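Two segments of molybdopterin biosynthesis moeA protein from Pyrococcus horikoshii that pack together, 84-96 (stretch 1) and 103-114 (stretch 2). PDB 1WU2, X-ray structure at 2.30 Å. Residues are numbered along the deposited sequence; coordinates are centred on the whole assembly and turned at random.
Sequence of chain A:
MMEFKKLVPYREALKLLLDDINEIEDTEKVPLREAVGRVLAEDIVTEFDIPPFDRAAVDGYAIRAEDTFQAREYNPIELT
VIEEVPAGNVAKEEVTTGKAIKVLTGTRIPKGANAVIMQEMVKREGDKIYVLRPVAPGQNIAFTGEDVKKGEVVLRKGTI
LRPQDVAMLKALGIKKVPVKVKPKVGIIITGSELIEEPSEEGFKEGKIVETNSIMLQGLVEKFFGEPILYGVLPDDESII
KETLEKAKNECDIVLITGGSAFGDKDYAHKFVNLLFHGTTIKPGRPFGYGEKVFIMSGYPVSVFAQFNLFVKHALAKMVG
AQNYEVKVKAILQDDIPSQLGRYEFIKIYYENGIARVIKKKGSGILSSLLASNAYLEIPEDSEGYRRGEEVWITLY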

# COMPACT_ATOMS: atom_id res chain seq x y z
N GLU A 84 -24.27 -44.30 -15.25
CA GLU A 84 -23.42 -43.76 -14.20
C GLU A 84 -22.04 -43.50 -14.81
O GLU A 84 -21.34 -44.44 -15.19
CB GLU A 84 -23.32 -44.74 -13.03
CG GLU A 84 -24.66 -45.18 -12.49
CD GLU A 84 -24.56 -45.88 -11.15
OE1 GLU A 84 -23.51 -46.51 -10.88
OE2 GLU A 84 -25.53 -45.81 -10.37
N VAL A 85 -21.68 -42.22 -14.90
CA VAL A 85 -20.43 -41.80 -15.53
C VAL A 85 -19.29 -41.99 -14.54
O VAL A 85 -19.31 -41.39 -13.47
CB VAL A 85 -20.50 -40.32 -15.97
CG1 VAL A 85 -19.22 -39.90 -16.69
CG2 VAL A 85 -21.72 -40.06 -16.85
N PRO A 86 -18.30 -42.82 -14.88
CA PRO A 86 -17.12 -43.00 -14.01
C PRO A 86 -16.32 -41.70 -13.86
O PRO A 86 -16.59 -40.73 -14.57
CB PRO A 86 -16.28 -44.05 -14.75
CG PRO A 86 -17.21 -44.70 -15.71
CD PRO A 86 -18.21 -43.67 -16.08
N ALA A 87 -15.34 -41.71 -12.95
CA ALA A 87 -14.55 -40.51 -12.66
C ALA A 87 -13.74 -40.04 -13.88
O ALA A 87 -13.08 -40.85 -14.54
CB ALA A 87 -13.63 -40.76 -11.48
N GLY A 88 -13.82 -38.75 -14.18
CA GLY A 88 -13.08 -38.15 -15.29
C GLY A 88 -13.56 -38.54 -16.68
O GLY A 88 -12.84 -38.33 -17.66
N ASN A 89 -14.77 -39.08 -16.77
CA ASN A 89 -15.35 -39.51 -18.04
C ASN A 89 -16.45 -38.54 -18.47
O ASN A 89 -16.78 -37.60 -17.75
CB ASN A 89 -15.92 -40.93 -17.93
CG ASN A 89 -14.92 -42.01 -18.33
OD1 ASN A 89 -15.28 -43.01 -18.95
ND2 ASN A 89 -13.65 -41.81 -17.97
N VAL A 90 -17.00 -38.78 -19.66
CA VAL A 90 -18.15 -38.04 -20.17
C VAL A 90 -19.31 -39.02 -20.41
O VAL A 90 -19.09 -40.19 -20.73
CB VAL A 90 -17.80 -37.32 -21.50
CG1 VAL A 90 -19.00 -36.53 -22.03
CG2 VAL A 90 -16.61 -36.39 -21.30
N ALA A 91 -20.54 -38.52 -20.25
CA ALA A 91 -21.74 -39.34 -20.44
C ALA A 91 -21.92 -39.75 -21.90
O ALA A 91 -21.90 -38.91 -22.80
CB ALA A 91 -22.97 -38.60 -19.95
N LYS A 92 -22.10 -41.05 -22.13
CA LYS A 92 -22.36 -41.58 -23.46
C LYS A 92 -23.81 -41.34 -23.88
O LYS A 92 -24.09 -41.11 -25.05
CB LYS A 92 -22.06 -43.09 -23.52
CG LYS A 92 -20.72 -43.52 -22.92
CD LYS A 92 -19.54 -42.81 -23.57
CE LYS A 92 -18.22 -43.49 -23.22
NZ LYS A 92 -17.78 -44.46 -24.27
N GLU A 93 -24.72 -41.39 -22.91
CA GLU A 93 -26.16 -41.28 -23.17
C GLU A 93 -26.67 -39.86 -22.93
O GLU A 93 -26.05 -39.07 -22.20
CB GLU A 93 -26.94 -42.27 -22.29
CG GLU A 93 -27.54 -43.46 -23.06
CD GLU A 93 -26.56 -44.61 -23.22
OE1 GLU A 93 -25.40 -44.38 -23.62
OE2 GLU A 93 -26.96 -45.77 -22.94
N GLU A 94 -27.80 -39.53 -23.55
CA GLU A 94 -28.47 -38.25 -23.37
C GLU A 94 -29.55 -38.36 -22.30
O GLU A 94 -29.93 -39.46 -21.90
CB GLU A 94 -29.10 -37.77 -24.68
CG GLU A 94 -28.13 -37.56 -25.83
CD GLU A 94 -28.79 -36.93 -27.05
OE1 GLU A 94 -29.48 -35.90 -26.89
OE2 GLU A 94 -28.61 -37.46 -28.17
N VAL A 95 -30.06 -37.21 -21.86
CA VAL A 95 -31.11 -37.15 -20.85
C VAL A 95 -32.40 -36.67 -21.50
O VAL A 95 -32.45 -35.57 -22.05
CB VAL A 95 -30.73 -36.19 -19.70
CG1 VAL A 95 -31.89 -36.06 -18.70
CG2 VAL A 95 -29.48 -36.69 -18.99
N THR A 96 -33.43 -37.52 -21.45
CA THR A 96 -34.75 -37.18 -21.97
C THR A 96 -35.73 -37.10 -20.80
O THR A 96 -35.31 -37.18 -19.64
CB THR A 96 -35.21 -38.21 -23.04
OG1 THR A 96 -34.70 -39.52 -22.72
CG2 THR A 96 -34.59 -37.90 -24.40
N VAL A 103 -23.71 -38.50 -11.96
CA VAL A 103 -22.42 -37.87 -12.23
C VAL A 103 -21.67 -37.60 -10.93
O VAL A 103 -22.22 -37.70 -9.84
CB VAL A 103 -22.59 -36.54 -13.01
CG1 VAL A 103 -23.08 -36.82 -14.42
CG2 VAL A 103 -23.54 -35.58 -12.28
N LEU A 104 -20.39 -37.26 -11.06
CA LEU A 104 -19.58 -36.78 -9.94
C LEU A 104 -19.30 -35.30 -10.14
O LEU A 104 -19.57 -34.75 -11.21
CB LEU A 104 -18.27 -37.56 -9.87
CG LEU A 104 -18.40 -39.04 -9.51
CD1 LEU A 104 -17.14 -39.80 -9.90
CD2 LEU A 104 -18.70 -39.23 -8.03
N THR A 105 -18.77 -34.65 -9.11
CA THR A 105 -18.38 -33.25 -9.18
C THR A 105 -17.27 -33.09 -10.21
O THR A 105 -16.32 -33.87 -10.21
CB THR A 105 -17.88 -32.74 -7.81
OG1 THR A 105 -18.90 -32.93 -6.82
CG2 THR A 105 -17.65 -31.23 -7.82
N GLY A 106 -17.39 -32.09 -11.08
CA GLY A 106 -16.44 -31.87 -12.16
C GLY A 106 -16.89 -32.43 -13.50
O GLY A 106 -16.45 -31.97 -14.55
N THR A 107 -17.78 -33.42 -13.47
CA THR A 107 -18.24 -34.08 -14.69
C THR A 107 -19.07 -33.13 -15.55
O THR A 107 -19.90 -32.39 -15.04
CB THR A 107 -19.08 -35.33 -14.35
OG1 THR A 107 -18.37 -36.17 -13.45
CG2 THR A 107 -19.29 -36.21 -15.58
N ARG A 108 -18.84 -33.18 -16.86
CA ARG A 108 -19.58 -32.35 -17.80
C ARG A 108 -21.05 -32.75 -17.78
O ARG A 108 -21.37 -33.93 -17.82
CB ARG A 108 -19.02 -32.50 -19.21
CG ARG A 108 -19.59 -31.52 -20.22
CD ARG A 108 -19.63 -32.05 -21.63
NE ARG A 108 -18.31 -32.00 -22.25
CZ ARG A 108 -17.90 -32.77 -23.25
NH1 ARG A 108 -18.70 -33.69 -23.78
NH2 ARG A 108 -16.67 -32.62 -23.72
N ILE A 109 -21.93 -31.75 -17.71
CA ILE A 109 -23.37 -32.01 -17.70
C ILE A 109 -23.73 -32.69 -19.02
O ILE A 109 -23.44 -32.15 -20.09
CB ILE A 109 -24.18 -30.70 -17.51
CG1 ILE A 109 -23.81 -30.00 -16.20
CG2 ILE A 109 -25.67 -30.99 -17.55
CD1 ILE A 109 -23.86 -30.87 -14.96
N PRO A 110 -24.33 -33.88 -18.95
CA PRO A 110 -24.74 -34.59 -20.17
C PRO A 110 -25.67 -33.76 -21.04
O PRO A 110 -26.39 -32.90 -20.53
CB PRO A 110 -25.48 -35.82 -19.63
CG PRO A 110 -24.96 -36.02 -18.26
CD PRO A 110 -24.64 -34.66 -17.74
N LYS A 111 -25.63 -34.00 -22.34
CA LYS A 111 -26.65 -33.49 -23.26
C LYS A 111 -28.02 -33.85 -22.70
O LYS A 111 -28.22 -34.96 -22.20
CB LYS A 111 -26.46 -34.09 -24.65
CG LYS A 111 -26.89 -33.19 -25.80
CD LYS A 111 -26.50 -33.82 -27.14
CE LYS A 111 -26.57 -32.82 -28.29
NZ LYS A 111 -26.65 -33.51 -29.61
N GLY A 112 -28.96 -32.91 -22.76
CA GLY A 112 -30.30 -33.11 -22.26
C GLY A 112 -30.54 -32.53 -20.88
O GLY A 112 -31.61 -31.99 -20.61
N ALA A 113 -29.55 -32.65 -19.99
CA ALA A 113 -29.70 -32.20 -18.61
C ALA A 113 -29.47 -30.70 -18.45
O ALA A 113 -28.58 -30.12 -19.09
CB ALA A 113 -28.76 -32.96 -17.70
N ASN A 114 -30.28 -30.07 -17.61
CA ASN A 114 -30.10 -28.67 -17.23
C ASN A 114 -30.04 -28.46 -15.71
O ASN A 114 -30.08 -27.32 -15.25
CB ASN A 114 -31.18 -27.79 -17.88
CG ASN A 114 -32.58 -28.06 -17.34
OD1 ASN A 114 -32.80 -29.04 -16.64
ND2 ASN A 114 -33.52 -27.19 -17.68
O HOH W 1 -16.23 -34.74 -17.61
O HOH W 2 -24.17 -36.87 -22.82

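The two stretches run alongside each other in the same direction, with Val-85 near Val-103 at one end and Val-95 near Gly-112 at the other, and together they bury 640 Å². Direct polar contact between the backbones is concentrated at the Val-95 end. There a single direct hydrogen bond crosses the contact, from Val-95 N to Lys-111 O at 2.9 Å, with an N-H...O angle of 146°. The same carbonyl oxygen, Lys-111 O, also receives a CA-H...O contact from Glu-94 CA at 3.5 Å, and a second such contact runs the other way, from Gly-112 CA to Val-95 O at 3.3 Å. This close approach depends on Gly-112. A CB modelled at its position would lie 2.1 Å from Val-95 O, a clash, and its backbone angles (phi 99°, psi -39°) would also jam a CB against the carbonyl oxygen of Lys-111.

Where the backbones stand farther apart, water completes the polar link. Water 1 donates to Asn-89 O (2.9 Å) and accepts from Arg-108 N (3.1 Å), joining the stretches through one molecule. Water 2 has three partners: it donates to Ala-91 O at 3.1 Å and to Glu-93 O at 3.0 Å, and accepts from Lys-111 N at 3.3 Å. The backbone of Lys-111 is thus tied to the first stretch at both polar atoms, its N through water 2 and its O directly to Val-95 N.

Apolar contacts account for much of the remaining packing. Val-95, whose CA-to-CB bond points toward the second stretch, brings CG2 to 4.1 Å from Pro-110 CB and 4.0 Å from Ala-113 CB. Pro-110 also meets Ala-91, with Ala-91 CB 3.7 Å from Pro-110 CG, so its ring packs against the side chains of Ala-91 and Val-95. At the other end, Val-85 reaches two neighbours through different methyls: CG2 lies 4.3 Å from Val-103 CG1, and CG1 lies 3.9 Å from Thr-107 CG2. Leu-104 CD1 packs on Ala-87, 4.0 Å from its CB.

The methyl of Thr-107 serves the contact while its hydroxyl is used locally. Thr-107 CG2 approaches Asn-89 O at 3.6 Å, whereas Thr-107 OG1 donates to Leu-104 O at 2.9 Å. That carbonyl also accepts the backbone bond from Thr-107 N (3.2 Å) that closes the type II turn from Leu-104 to Thr-107. A second type II turn, Pro-110 to Ala-113, is closed by Ala-113 N to Pro-110 O at 3.2 Å and carries the Lys-111 carbonyl that Val-95 binds.

The charged side chains contribute mainly by packing. Val-90 CG2 lies over one face of the Arg-108 guanidinium, and Val-90 CG1 comes within 3.3 Å of Arg-108 NH1. Glu-94 OE1 lies 3.6 Å from Lys-111 CD but 4.6 Å from Lys-111 NZ, so the opposite charges are near each other yet beyond salt-bridge distance.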